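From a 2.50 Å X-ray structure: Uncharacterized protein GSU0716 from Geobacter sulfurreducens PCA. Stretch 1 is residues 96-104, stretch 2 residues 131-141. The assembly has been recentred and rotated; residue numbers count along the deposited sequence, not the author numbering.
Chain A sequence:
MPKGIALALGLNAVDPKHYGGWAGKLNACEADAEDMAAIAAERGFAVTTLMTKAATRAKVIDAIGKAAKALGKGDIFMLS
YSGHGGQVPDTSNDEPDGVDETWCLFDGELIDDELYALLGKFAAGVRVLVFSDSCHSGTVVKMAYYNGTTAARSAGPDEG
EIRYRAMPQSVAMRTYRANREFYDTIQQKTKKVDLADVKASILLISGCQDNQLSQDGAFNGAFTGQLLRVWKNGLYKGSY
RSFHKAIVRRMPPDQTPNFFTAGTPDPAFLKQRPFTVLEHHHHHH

Stretch 1 (96-104) PDGVDETWC
Stretch 2, residues 131-141: FSDSCHSGTVV

Stretch 1 begins as a loop and becomes a strand from Val99 to Cys104. Stretch 2 enters as a strand at Phe131, passes through a loop, and starts a helix at Val140. The touching parts run nearly antiparallel, 160° apart end to end. The CA atoms of Asp97 and Thr139 are 5.6 Å apart, those of Glu101 and His136 6.9 Å, and those of Trp103 and Ser134 8.4 Å, so the backbones diverge toward Trp103. Gly138 has phi/psi 65/-144, a positive phi that favours glycine.

The CA-to-CB bond of Asp97 (chi1 m, -86°) points toward stretch 2. Its OD1 accepts a hydrogen bond from Val140 N at 3.1 Å, nearly straight at 167°, which ties the loop to a first-turn amide, a type of donor with no carbonyl partner in its own helix. Thr139 (chi1 p) is the N-cap; its OG1 accepts a weak bond from Val141 N at 3.5 Å.

His136 (chi1 m, chi2 -73°) lies against the strand. Glu101 (m, t) sets CB over one ring face, 3.7 Å from the His136 centroid, a CH-pi contact. Thr102 O meets the ring edge, 2.9 Å from His136 CE1, a polarised carbon.

The CA-to-CB bond of Trp103 (chi1 m, chi2 -1°) points sideways to stretch 2, but its indole reaches Ser132 (chi1 t): Trp103 NE1 lies 3.6 Å from Ser132 OG, approached obliquely.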

# COMPACT_ATOMS: atom_id res chain seq x y z
N PRO A 96 -32.46 2.30 -3.54
CA PRO A 96 -31.60 3.28 -2.86
C PRO A 96 -30.63 3.99 -3.82
O PRO A 96 -30.27 5.15 -3.62
CB PRO A 96 -30.88 2.44 -1.81
CG PRO A 96 -30.88 1.07 -2.41
CD PRO A 96 -32.25 0.95 -2.98
N ASP A 97 -30.23 3.28 -4.88
CA ASP A 97 -29.32 3.84 -5.86
C ASP A 97 -30.02 4.28 -7.14
O ASP A 97 -29.36 4.61 -8.14
CB ASP A 97 -28.21 2.84 -6.18
CG ASP A 97 -27.05 2.93 -5.21
OD1 ASP A 97 -26.26 1.97 -5.12
OD2 ASP A 97 -26.93 3.98 -4.54
N GLY A 98 -31.35 4.29 -7.12
CA GLY A 98 -32.12 4.71 -8.28
C GLY A 98 -32.20 6.23 -8.25
O GLY A 98 -32.97 6.80 -7.48
N VAL A 99 -31.39 6.87 -9.07
CA VAL A 99 -31.35 8.33 -9.11
C VAL A 99 -31.17 8.88 -10.52
O VAL A 99 -31.04 8.13 -11.48
CB VAL A 99 -30.19 8.84 -8.23
CG1 VAL A 99 -30.47 8.54 -6.75
CG2 VAL A 99 -28.89 8.17 -8.65
N ASP A 100 -31.19 10.21 -10.62
CA ASP A 100 -31.01 10.90 -11.90
C ASP A 100 -29.72 11.72 -11.84
O ASP A 100 -29.50 12.48 -10.90
CB ASP A 100 -32.18 11.83 -12.20
CG ASP A 100 -33.43 11.09 -12.60
OD1 ASP A 100 -33.38 10.30 -13.57
OD2 ASP A 100 -34.47 11.32 -11.95
N GLU A 101 -28.87 11.55 -12.84
CA GLU A 101 -27.61 12.29 -12.88
C GLU A 101 -27.88 13.75 -13.18
O GLU A 101 -28.84 14.08 -13.87
CB GLU A 101 -26.70 11.68 -13.93
CG GLU A 101 -26.30 10.26 -13.59
CD GLU A 101 -25.42 9.63 -14.64
OE1 GLU A 101 -24.88 8.52 -14.37
OE2 GLU A 101 -25.28 10.23 -15.73
N THR A 102 -27.04 14.63 -12.65
CA THR A 102 -27.23 16.06 -12.83
C THR A 102 -25.90 16.79 -12.87
O THR A 102 -24.84 16.21 -12.63
CB THR A 102 -28.02 16.68 -11.67
OG1 THR A 102 -27.18 16.73 -10.50
CG2 THR A 102 -29.27 15.86 -11.37
N TRP A 103 -25.97 18.08 -13.19
CA TRP A 103 -24.80 18.93 -13.19
C TRP A 103 -25.05 19.84 -11.99
O TRP A 103 -26.15 20.37 -11.82
CB TRP A 103 -24.70 19.77 -14.47
CG TRP A 103 -23.96 19.08 -15.59
CD1 TRP A 103 -23.38 17.85 -15.55
CD2 TRP A 103 -23.73 19.60 -16.90
NE1 TRP A 103 -22.79 17.57 -16.76
CE2 TRP A 103 -22.99 18.62 -17.61
CE3 TRP A 103 -24.06 20.80 -17.55
CZ2 TRP A 103 -22.59 18.80 -18.93
CZ3 TRP A 103 -23.67 20.97 -18.86
CH2 TRP A 103 -22.94 19.97 -19.54
N CYS A 104 -24.04 20.00 -11.14
CA CYS A 104 -24.24 20.85 -9.98
C CYS A 104 -23.91 22.28 -10.31
O CYS A 104 -22.76 22.73 -10.23
CB CYS A 104 -23.40 20.36 -8.81
SG CYS A 104 -23.93 18.77 -8.25
N PHE A 131 -18.14 18.83 -24.11
CA PHE A 131 -17.04 18.34 -23.28
C PHE A 131 -17.51 18.44 -21.83
O PHE A 131 -17.88 19.52 -21.37
CB PHE A 131 -15.77 19.19 -23.44
CG PHE A 131 -15.07 18.98 -24.74
CD1 PHE A 131 -15.35 19.78 -25.84
CD2 PHE A 131 -14.14 17.95 -24.88
CE1 PHE A 131 -14.73 19.55 -27.07
CE2 PHE A 131 -13.51 17.71 -26.09
CZ PHE A 131 -13.81 18.51 -27.20
N SER A 132 -17.52 17.32 -21.13
CA SER A 132 -17.93 17.32 -19.73
C SER A 132 -16.83 16.72 -18.87
O SER A 132 -16.73 15.50 -18.77
CB SER A 132 -19.23 16.52 -19.57
OG SER A 132 -19.66 16.48 -18.22
N ASP A 133 -16.00 17.57 -18.26
CA ASP A 133 -14.91 17.10 -17.40
C ASP A 133 -15.50 17.01 -16.01
O ASP A 133 -15.18 17.80 -15.12
CB ASP A 133 -13.73 18.07 -17.40
CG ASP A 133 -12.50 17.49 -16.71
OD1 ASP A 133 -12.64 16.44 -16.04
OD2 ASP A 133 -11.40 18.08 -16.84
N SER A 134 -16.39 16.04 -15.84
CA SER A 134 -17.09 15.84 -14.58
C SER A 134 -17.39 14.34 -14.42
O SER A 134 -17.04 13.54 -15.28
CB SER A 134 -18.39 16.65 -14.60
OG SER A 134 -19.07 16.58 -13.37
N CYS A 135 -18.03 13.98 -13.31
CA CYS A 135 -18.37 12.59 -13.03
C CYS A 135 -19.56 12.52 -12.09
O CYS A 135 -20.11 13.55 -11.70
CB CYS A 135 -17.18 11.89 -12.39
SG CYS A 135 -16.75 12.60 -10.80
N HIS A 136 -19.96 11.30 -11.72
CA HIS A 136 -21.10 11.10 -10.83
C HIS A 136 -20.76 10.08 -9.75
O HIS A 136 -19.98 9.17 -9.99
CB HIS A 136 -22.31 10.64 -11.63
CG HIS A 136 -22.82 11.68 -12.58
ND1 HIS A 136 -23.51 12.80 -12.16
CD2 HIS A 136 -22.69 11.80 -13.92
CE1 HIS A 136 -23.78 13.56 -13.20
NE2 HIS A 136 -23.29 12.98 -14.28
N SER A 137 -21.35 10.23 -8.57
CA SER A 137 -21.10 9.28 -7.49
C SER A 137 -21.48 7.88 -7.92
O SER A 137 -20.89 6.91 -7.47
CB SER A 137 -21.93 9.64 -6.26
OG SER A 137 -21.51 10.86 -5.69
N GLY A 138 -22.46 7.78 -8.81
CA GLY A 138 -22.90 6.47 -9.26
C GLY A 138 -23.52 5.71 -8.10
O GLY A 138 -24.18 6.29 -7.23
N THR A 139 -23.30 4.40 -8.08
CA THR A 139 -23.85 3.55 -7.03
C THR A 139 -22.82 3.22 -5.96
O THR A 139 -21.65 3.61 -6.07
CB THR A 139 -24.41 2.23 -7.62
OG1 THR A 139 -23.34 1.43 -8.14
CG2 THR A 139 -25.40 2.52 -8.75
N VAL A 140 -23.25 2.51 -4.91
CA VAL A 140 -22.35 2.15 -3.82
C VAL A 140 -21.16 1.33 -4.32
O VAL A 140 -20.09 1.37 -3.73
CB VAL A 140 -23.11 1.36 -2.72
CG1 VAL A 140 -23.83 0.16 -3.31
CG2 VAL A 140 -22.15 0.93 -1.62
N VAL A 141 -21.34 0.60 -5.41
CA VAL A 141 -20.24 -0.21 -5.94
C VAL A 141 -19.06 0.67 -6.38
O VAL A 141 -17.89 0.29 -6.21
CB VAL A 141 -20.70 -1.06 -7.13
CG1 VAL A 141 -22.00 -1.77 -6.78
CG2 VAL A 141 -20.90 -0.18 -8.35